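Local coordinates for protein iron transport multicopper oxidase FET3 (Saccharomyces cerevisiae, PDB 1ZPU) that oxidises iron(II) to iron(III) with molecular oxygen using four copper ions, supplying the ferric permease for high-affinity iron uptake, and also oxidises cuprous ions, at residues 73-78 with 105-110; 392-397 with 459-464. All coordinates share one frame; numbering follows the deposited sequence.

Contact 1 (73-78 with 105-110); sequences DGVPFL and HSHTDG. With CU1 (copper (I) ion), chain B; CU1 (copper (I) ion), chain C.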
ATOM      1  N   ASP A  73       5.844   1.769  12.714  1.00 69.12           N
ATOM      2  CA  ASP A  73       5.423   1.687  11.315  1.00 69.19           C
ATOM      3  C   ASP A  73       5.059   0.275  10.876  1.00 69.15           C
ATOM      4  O   ASP A  73       4.295   0.095   9.929  1.00 69.18           O
ATOM      5  CB  ASP A  73       6.501   2.237  10.390  1.00 69.38           C
ATOM      6  CG  ASP A  73       5.962   2.573   9.013  1.00 69.77           C
ATOM      7  OD1 ASP A  73       4.849   3.134   8.939  1.00 70.24           O
ATOM      8  OD2 ASP A  73       6.655   2.282   8.017  1.00 70.70           O
ATOM      9  N   GLY A  74       5.624  -0.719  11.554  1.00 69.19           N
ATOM     10  CA  GLY A  74       5.251  -2.119  11.346  1.00 69.15           C
ATOM     11  C   GLY A  74       5.832  -2.821  10.134  1.00 69.02           C
ATOM     12  O   GLY A  74       5.200  -3.696   9.569  1.00 69.05           O
ATOM     13  N   VAL A  75       7.043  -2.451   9.736  1.00 69.12           N
ATOM     14  CA  VAL A  75       7.719  -3.134   8.645  1.00 68.92           C
ATOM     15  C   VAL A  75       8.902  -3.901   9.219  1.00 69.09           C
ATOM     16  O   VAL A  75       9.869  -3.290   9.675  1.00 69.02           O
ATOM     17  CB  VAL A  75       8.197  -2.162   7.542  1.00 68.79           C
ATOM     18  CG1 VAL A  75       8.851  -2.938   6.427  1.00 68.87           C
ATOM     19  CG2 VAL A  75       7.036  -1.353   6.998  1.00 68.05           C
ATOM     20  N   PRO A  76       8.804  -5.241   9.240  1.00 69.23           N
ATOM     21  CA  PRO A  76       9.911  -6.072   9.694  1.00 69.24           C
ATOM     22  C   PRO A  76      11.211  -5.800   8.930  1.00 69.30           C
ATOM     23  O   PRO A  76      11.197  -5.566   7.721  1.00 69.42           O
ATOM     24  CB  PRO A  76       9.402  -7.504   9.500  1.00 69.37           C
ATOM     25  CG  PRO A  76       8.159  -7.391   8.679  1.00 69.99           C
ATOM     26  CD  PRO A  76       7.610  -6.030   8.895  1.00 69.38           C
ATOM     27  N   PHE A  77      12.312  -5.781   9.682  1.00 69.28           N
ATOM     28  CA  PHE A  77      13.669  -5.462   9.209  1.00 69.13           C
ATOM     29  C   PHE A  77      13.894  -4.050   8.662  1.00 69.10           C
ATOM     30  O   PHE A  77      14.953  -3.744   8.122  1.00 69.32           O
ATOM     31  CB  PHE A  77      14.214  -6.568   8.300  1.00 69.18           C
ATOM     32  CG  PHE A  77      14.401  -7.862   9.016  1.00 68.77           C
ATOM     33  CD1 PHE A  77      13.474  -8.881   8.881  1.00 69.02           C
ATOM     34  CD2 PHE A  77      15.472  -8.039   9.877  1.00 68.72           C
ATOM     35  CE1 PHE A  77      13.629 -10.076   9.565  1.00 69.39           C
ATOM     36  CE2 PHE A  77      15.643  -9.231  10.572  1.00 69.09           C
ATOM     37  CZ  PHE A  77      14.719 -10.251  10.420  1.00 69.40           C
ATOM     38  N   LEU A  78      12.893  -3.194   8.835  1.00 69.13           N
ATOM     39  CA  LEU A  78      13.027  -1.753   8.646  1.00 68.96           C
ATOM     40  C   LEU A  78      12.826  -1.104  10.002  1.00 69.05           C
ATOM     41  O   LEU A  78      13.673  -0.337  10.493  1.00 69.35           O
ATOM     42  CB  LEU A  78      11.930  -1.231   7.720  1.00 68.67           C
ATOM     43  CG  LEU A  78      11.953  -1.283   6.191  1.00 68.11           C
ATOM     44  CD1 LEU A  78      12.255   0.087   5.616  1.00 67.80           C
ATOM     45  CD2 LEU A  78      12.863  -2.355   5.632  1.00 67.44           C
ATOM     46  N   HIS A 105      -2.735  -3.230   7.433  1.00 68.55           N
ATOM     47  CA  HIS A 105      -2.547  -4.577   6.920  1.00 68.69           C
ATOM     48  C   HIS A 105      -1.282  -5.186   7.487  1.00 68.80           C
ATOM     49  O   HIS A 105      -0.377  -4.462   7.903  1.00 68.95           O
ATOM     50  CB  HIS A 105      -2.483  -4.582   5.383  1.00 68.49           C
ATOM     51  CG  HIS A 105      -1.412  -3.706   4.801  1.00 68.31           C
ATOM     52  ND1 HIS A 105      -0.102  -4.117   4.659  1.00 68.87           N
ATOM     53  CD2 HIS A 105      -1.464  -2.448   4.298  1.00 67.23           C
ATOM     54  CE1 HIS A 105       0.606  -3.143   4.111  1.00 68.29           C
ATOM     55  NE2 HIS A 105      -0.197  -2.121   3.881  1.00 66.84           N
ATOM     56  N   SER A 106      -1.226  -6.511   7.508  1.00 68.73           N
ATOM     57  CA  SER A 106       0.002  -7.215   7.837  1.00 68.77           C
ATOM     58  C   SER A 106       1.065  -6.828   6.834  1.00 68.89           C
ATOM     59  O   SER A 106       0.773  -6.650   5.656  1.00 69.09           O
ATOM     60  CB  SER A 106      -0.232  -8.722   7.777  1.00 68.66           C
ATOM     61  OG  SER A 106       0.984  -9.443   7.817  1.00 68.79           O
ATOM     62  N   HIS A 107       2.300  -6.682   7.290  1.00 69.08           N
ATOM     63  CA  HIS A 107       3.397  -6.403   6.365  1.00 69.31           C
ATOM     64  C   HIS A 107       4.378  -7.582   6.250  1.00 69.48           C
ATOM     65  O   HIS A 107       5.510  -7.403   5.796  1.00 69.54           O
ATOM     66  CB  HIS A 107       4.129  -5.115   6.758  1.00 69.28           C
ATOM     67  CG  HIS A 107       4.541  -4.279   5.586  1.00 69.93           C
ATOM     68  ND1 HIS A 107       5.649  -4.567   4.821  1.00 70.47           N
ATOM     69  CD2 HIS A 107       3.986  -3.170   5.042  1.00 70.49           C
ATOM     70  CE1 HIS A 107       5.760  -3.669   3.859  1.00 70.68           C
ATOM     71  NE2 HIS A 107       4.759  -2.815   3.966  1.00 70.29           N
ATOM     72  N   THR A 108       3.946  -8.780   6.660  1.00 69.60           N
ATOM     73  CA  THR A 108       4.771  -9.960   6.499  1.00 70.11           C
ATOM     74  C   THR A 108       4.628 -10.466   5.058  1.00 70.65           C
ATOM     75  O   THR A 108       4.535  -9.642   4.153  1.00 71.27           O
ATOM     76  CB  THR A 108       4.542 -10.986   7.624  1.00 70.52           C
ATOM     77  OG1 THR A 108       4.828 -10.349   8.875  1.00 70.80           O
ATOM     78  CG2 THR A 108       5.481 -12.169   7.490  1.00 69.26           C
ATOM     79  N   ASP A 109       4.646 -11.780   4.825  1.00 71.28           N
ATOM     80  CA  ASP A 109       4.837 -12.337   3.469  1.00 71.57           C
ATOM     81  C   ASP A 109       3.680 -11.927   2.538  1.00 71.41           C
ATOM     82  O   ASP A 109       3.693 -10.834   1.957  1.00 71.50           O
ATOM     83  CB  ASP A 109       4.998 -13.865   3.544  1.00 72.38           C
ATOM     84  CG  ASP A 109       6.413 -14.315   4.088  1.00 75.51           C
ATOM     85  OD1 ASP A 109       7.394 -14.311   3.281  1.00 77.94           O
ATOM     86  OD2 ASP A 109       6.530 -14.720   5.293  1.00 76.15           O
ATOM     87  N   GLY A 110       2.668 -12.779   2.404  1.00 71.15           N
ATOM     88  CA  GLY A 110       1.492 -12.415   1.625  1.00 70.67           C
ATOM     89  C   GLY A 110       0.320 -12.310   2.563  1.00 70.78           C
ATOM     90  O   GLY A 110      -0.820 -12.044   2.148  1.00 71.36           O
TER
HETATM   91 CU   CU1 B1003      -0.053  -0.478   2.636  1.00 89.16          CU
HETATM   92 CU   CU1 C1002       5.020  -1.046   2.883  1.00 87.41          CU

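Contact 2 (392-397 with 459-464); sequences HPFHLH and WFFHCH. With CU1 (copper (I) ion), chain D; CU1 (copper (I) ion), chain E; CU1 (copper (I) ion), chain C; CU1 (copper (I) ion), chain B.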
ATOM      1  N   HIS A 392       2.501  -0.690 -12.056  1.00 69.37           N
ATOM      2  CA  HIS A 392       2.847  -0.917 -10.661  1.00 68.96           C
ATOM      3  C   HIS A 392       2.426   0.270  -9.821  1.00 69.28           C
ATOM      4  O   HIS A 392       2.718   1.428 -10.167  1.00 69.24           O
ATOM      5  CB  HIS A 392       4.339  -1.095 -10.491  1.00 68.70           C
ATOM      6  CG  HIS A 392       4.938  -2.088 -11.424  1.00 69.25           C
ATOM      7  ND1 HIS A 392       5.270  -3.365 -11.034  1.00 70.13           N
ATOM      8  CD2 HIS A 392       5.270  -1.994 -12.731  1.00 69.83           C
ATOM      9  CE1 HIS A 392       5.783  -4.016 -12.061  1.00 70.74           C
ATOM     10  NE2 HIS A 392       5.797  -3.204 -13.102  1.00 70.43           N
ATOM     11  N   PRO A 393       1.746   0.002  -8.703  1.00 69.17           N
ATOM     12  CA  PRO A 393       1.451   1.055  -7.759  1.00 69.03           C
ATOM     13  C   PRO A 393       2.541   1.123  -6.671  1.00 69.00           C
ATOM     14  O   PRO A 393       2.629   0.252  -5.817  1.00 69.28           O
ATOM     15  CB  PRO A 393       0.111   0.616  -7.188  1.00 68.76           C
ATOM     16  CG  PRO A 393       0.109  -0.883  -7.322  1.00 69.23           C
ATOM     17  CD  PRO A 393       1.210  -1.289  -8.254  1.00 69.35           C
ATOM     18  N   PHE A 394       3.380   2.138  -6.725  1.00 68.77           N
ATOM     19  CA  PHE A 394       4.404   2.305  -5.721  1.00 68.56           C
ATOM     20  C   PHE A 394       3.899   3.156  -4.588  1.00 68.74           C
ATOM     21  O   PHE A 394       3.150   4.110  -4.794  1.00 68.69           O
ATOM     22  CB  PHE A 394       5.684   2.886  -6.316  1.00 68.42           C
ATOM     23  CG  PHE A 394       6.394   1.936  -7.222  1.00 68.18           C
ATOM     24  CD1 PHE A 394       6.155   1.948  -8.587  1.00 67.17           C
ATOM     25  CD2 PHE A 394       7.270   0.988  -6.703  1.00 68.01           C
ATOM     26  CE1 PHE A 394       6.791   1.042  -9.424  1.00 66.62           C
ATOM     27  CE2 PHE A 394       7.914   0.082  -7.550  1.00 67.49           C
ATOM     28  CZ  PHE A 394       7.675   0.122  -8.912  1.00 66.61           C
ATOM     29  N   HIS A 395       4.314   2.785  -3.382  1.00 68.71           N
ATOM     30  CA  HIS A 395       3.861   3.441  -2.192  1.00 68.54           C
ATOM     31  C   HIS A 395       5.061   3.841  -1.335  1.00 68.92           C
ATOM     32  O   HIS A 395       6.077   3.121  -1.289  1.00 69.03           O
ATOM     33  CB  HIS A 395       2.874   2.546  -1.446  1.00 68.21           C
ATOM     34  CG  HIS A 395       2.694   2.915  -0.008  1.00 68.47           C
ATOM     35  ND1 HIS A 395       2.136   4.111   0.391  1.00 67.76           N
ATOM     36  CD2 HIS A 395       3.034   2.260   1.126  1.00 67.70           C
ATOM     37  CE1 HIS A 395       2.128   4.168   1.707  1.00 67.48           C
ATOM     38  NE2 HIS A 395       2.666   3.058   2.177  1.00 67.39           N
ATOM     39  N   LEU A 396       4.936   5.002  -0.680  1.00 68.86           N
ATOM     40  CA  LEU A 396       5.996   5.559   0.140  1.00 68.91           C
ATOM     41  C   LEU A 396       5.545   5.723   1.574  1.00 69.05           C
ATOM     42  O   LEU A 396       4.580   6.438   1.842  1.00 69.42           O
ATOM     43  CB  LEU A 396       6.444   6.909  -0.419  1.00 68.91           C
ATOM     44  CG  LEU A 396       7.507   7.723   0.345  1.00 69.20           C
ATOM     45  CD1 LEU A 396       8.894   7.052   0.355  1.00 67.55           C
ATOM     46  CD2 LEU A 396       7.586   9.138  -0.237  1.00 68.73           C
ATOM     47  N   HIS A 397       6.246   5.069   2.499  1.00 69.13           N
ATOM     48  CA  HIS A 397       5.945   5.191   3.927  1.00 69.02           C
ATOM     49  C   HIS A 397       6.361   6.570   4.437  1.00 69.11           C
ATOM     50  O   HIS A 397       7.279   7.185   3.884  1.00 69.12           O
ATOM     51  CB  HIS A 397       6.680   4.129   4.722  1.00 68.71           C
ATOM     52  CG  HIS A 397       6.120   2.752   4.569  1.00 68.95           C
ATOM     53  ND1 HIS A 397       5.775   1.970   5.649  1.00 68.88           N
ATOM     54  CD2 HIS A 397       5.861   2.007   3.467  1.00 69.75           C
ATOM     55  CE1 HIS A 397       5.328   0.806   5.218  1.00 69.68           C
ATOM     56  NE2 HIS A 397       5.368   0.802   3.898  1.00 69.03           N
ATOM     57  N   TRP A 459      11.925   4.610   6.150  1.00 68.82           N
ATOM     58  CA  TRP A 459      10.735   4.498   5.312  1.00 68.94           C
ATOM     59  C   TRP A 459      10.910   3.603   4.083  1.00 69.02           C
ATOM     60  O   TRP A 459      11.833   3.795   3.300  1.00 69.27           O
ATOM     61  CB  TRP A 459      10.262   5.882   4.868  1.00 68.67           C
ATOM     62  CG  TRP A 459      10.131   6.913   5.954  1.00 68.86           C
ATOM     63  CD1 TRP A 459      10.797   8.095   6.027  1.00 69.18           C
ATOM     64  CD2 TRP A 459       9.288   6.864   7.113  1.00 68.72           C
ATOM     65  NE1 TRP A 459      10.427   8.783   7.146  1.00 68.77           N
ATOM     66  CE2 TRP A 459       9.498   8.053   7.831  1.00 68.67           C
ATOM     67  CE3 TRP A 459       8.384   5.925   7.620  1.00 69.32           C
ATOM     68  CZ2 TRP A 459       8.835   8.334   9.024  1.00 69.33           C
ATOM     69  CZ3 TRP A 459       7.718   6.211   8.804  1.00 68.71           C
ATOM     70  CH2 TRP A 459       7.947   7.401   9.489  1.00 69.07           C
ATOM     71  N   PHE A 460       9.990   2.653   3.916  1.00 68.97           N
ATOM     72  CA  PHE A 460      10.007   1.706   2.811  1.00 68.89           C
ATOM     73  C   PHE A 460       9.410   2.362   1.572  1.00 68.82           C
ATOM     74  O   PHE A 460       8.348   2.982   1.636  1.00 68.81           O
ATOM     75  CB  PHE A 460       9.212   0.444   3.198  1.00 68.79           C
ATOM     76  CG  PHE A 460       9.742  -0.845   2.615  1.00 68.58           C
ATOM     77  CD1 PHE A 460      10.916  -0.882   1.867  1.00 68.79           C
ATOM     78  CD2 PHE A 460       9.073  -2.045   2.853  1.00 68.72           C
ATOM     79  CE1 PHE A 460      11.398  -2.100   1.342  1.00 68.77           C
ATOM     80  CE2 PHE A 460       9.559  -3.275   2.341  1.00 68.52           C
ATOM     81  CZ  PHE A 460      10.712  -3.295   1.584  1.00 68.04           C
ATOM     82  N   PHE A 461      10.112   2.249   0.450  1.00 68.72           N
ATOM     83  CA  PHE A 461       9.545   2.640  -0.837  1.00 68.89           C
ATOM     84  C   PHE A 461       9.481   1.425  -1.753  1.00 69.07           C
ATOM     85  O   PHE A 461      10.523   0.903  -2.160  1.00 69.31           O
ATOM     86  CB  PHE A 461      10.346   3.760  -1.497  1.00 68.49           C
ATOM     87  CG  PHE A 461       9.808   4.165  -2.830  1.00 68.29           C
ATOM     88  CD1 PHE A 461       8.682   4.971  -2.920  1.00 67.56           C
ATOM     89  CD2 PHE A 461      10.415   3.718  -4.002  1.00 68.33           C
ATOM     90  CE1 PHE A 461       8.177   5.342  -4.154  1.00 67.42           C
ATOM     91  CE2 PHE A 461       9.906   4.078  -5.250  1.00 67.81           C
ATOM     92  CZ  PHE A 461       8.783   4.896  -5.319  1.00 67.77           C
ATOM     93  N   HIS A 462       8.269   0.980  -2.074  1.00 69.02           N
ATOM     94  CA  HIS A 462       8.095  -0.274  -2.793  1.00 69.22           C
ATOM     95  C   HIS A 462       6.820  -0.336  -3.595  1.00 69.26           C
ATOM     96  O   HIS A 462       5.906   0.471  -3.402  1.00 69.36           O
ATOM     97  CB  HIS A 462       8.076  -1.439  -1.811  1.00 69.38           C
ATOM     98  CG  HIS A 462       6.899  -1.423  -0.892  1.00 69.65           C
ATOM     99  ND1 HIS A 462       5.715  -2.067  -1.185  1.00 69.97           N
ATOM    100  CD2 HIS A 462       6.718  -0.831   0.312  1.00 70.18           C
ATOM    101  CE1 HIS A 462       4.853  -1.865  -0.205  1.00 70.81           C
ATOM    102  NE2 HIS A 462       5.434  -1.115   0.714  1.00 70.63           N
ATOM    103  N   CYS A 463       6.754  -1.335  -4.464  1.00 69.33           N
ATOM    104  CA  CYS A 463       5.525  -1.696  -5.134  1.00 69.19           C
ATOM    105  C   CYS A 463       4.593  -2.408  -4.156  1.00 69.20           C
ATOM    106  O   CYS A 463       5.001  -3.297  -3.402  1.00 69.68           O
ATOM    107  CB  CYS A 463       5.829  -2.591  -6.322  1.00 68.95           C
ATOM    108  SG  CYS A 463       4.379  -3.003  -7.271  1.00 70.47           S
ATOM    109  N   HIS A 464       3.333  -2.011  -4.164  1.00 69.01           N
ATOM    110  CA  HIS A 464       2.359  -2.561  -3.241  1.00 68.48           C
ATOM    111  C   HIS A 464       1.677  -3.834  -3.759  1.00 68.73           C
ATOM    112  O   HIS A 464       0.776  -4.359  -3.114  1.00 69.17           O
ATOM    113  CB  HIS A 464       1.333  -1.509  -2.865  1.00 67.54           C
ATOM    114  CG  HIS A 464       0.855  -1.635  -1.459  1.00 67.22           C
ATOM    115  ND1 HIS A 464       0.024  -2.655  -1.045  1.00 67.49           N
ATOM    116  CD2 HIS A 464       1.114  -0.887  -0.359  1.00 66.47           C
ATOM    117  CE1 HIS A 464      -0.215  -2.521   0.251  1.00 67.54           C
ATOM    118  NE2 HIS A 464       0.430  -1.452   0.689  1.00 65.84           N
TER
HETATM  119 CU   CU1 D1004       2.350   2.460   4.113  1.00100.00          CU
HETATM  120 CU   CU1 E1001       4.773  -4.063  -9.149  1.00 82.54          CU
HETATM  121 CU   CU1 C1002       5.020  -1.046   2.883  1.00 87.41          CU
HETATM  122 CU   CU1 B1003      -0.053  -0.478   2.636  1.00 89.16          CU

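Contact 1 (73-78 with 105-110)
Val75 packs against one face of the imidazole of His107, a ligand of one copper of the type 3 pair in the trinuclear cluster of this multicopper oxidase. Its CG2 sits 3.9 Å from the centroid of the His107 ring and only 2° off the ring normal, the geometry of a CH-pi contact over the face. The second methyl, CG1, is anti to the backbone N (chi1 -178°) and reaches the same ring at ND1, 3.9 Å away. Both branches of the valine meet this imidazole, whose NE2 binds copper at 2.1 Å, and CG2 also packs on the ring of His397. An alanine in place of Val75 would probably open a gap between the His107 and His397 rings and leave the His107 imidazole freer to tilt about its copper bond. Pro76 continues the packing along the chain, its CG 3.9 Å from the His107 carbonyl O. Between the segments the contact is packing alone, with 169 Å² buried in total.

The next shell comes from other parts of the chain. Phe460, from strand 457-463, touches both Val75 and His107, while Asp73 OD2 and O are hydrogen-bonded to His397 ND1 and His60 ND1 respectively. In the 105-110 segment, Ser106 OG accepts from Thr108 N in an ST turn. The other type 3 copper is bound by His105 NE2. The opposite nitrogen of that ring, ND1, donates to Ser106 O at 2.9 Å with an N-H...O angle of 172°; the acceptor lies in the imidazole plane, but the donor stands well above the carbonyl plane.

Contact 2 (392-397 with 459-464)
The His-Cys-His segment that joins the type 1 copper to the trinuclear cluster is paired, antiparallel, with the His-Pro-Phe-His-Leu-His segment, whose three histidines are copper ligands. The strand axes run at 171° and approach to 4.6 Å. His395 and His462 form the hydrogen-bonded pair, with His395 N to His462 O at 2.8 Å and His462 N to His395 O at 3.2 Å. His464 N to Pro393 O and His397 N to Phe460 O extend the pairing.

Within this cupredoxin sheet, side-chain alternation divides the chemistry. His395 and His462 project from one face, where His395 NE2 binds the type 2 copper and the His462 and His397 NE2 atoms share a type 3 copper. His464 NE2 binds the other type 3 copper. His462 ND1 donates to Cys463 O at 2.6 Å, the acceptor near the ring plane, which, with the copper bond at NE2, restrains the ring's rotation. Phe460 CB covers one face of the His397 ring, its centroid 4.0 Å away, and the type 2 copper stands over the opposite face.

Phe394, Leu396, Phe461 and Cys463 project from the other face. Phe461 CZ meets Phe394 CB, while its CD1 packs on Leu396 CB at 3.9 Å. Cys463 SG, anti to the backbone N (chi1 -176°), binds the type 1 copper at 2.2 Å; His392 ND1 and His468 are further ligands, and His392 NE2 is hydrogen-bonded to Asp388 OD2.

Both contacts are buried, but contact 1 reaches partly exposed residues at Pro76 and Thr108, whereas every touching residue of contact 2 is buried. Contact 1 joins two loops of the first plastocyanin-like region by packing and buries about a quarter of the surface that contact 2 does; contact 2 pairs two strands of the third through four backbone hydrogen bonds. Their centres lie 12 Å apart, and they meet at the trinuclear cluster, each supplying ligands to both type 3 coppers. Contact 2 alone extends to the type 1 copper: contact 1 binds copper through imidazole nitrogens only, contact 2 through these and a thiolate sulfur.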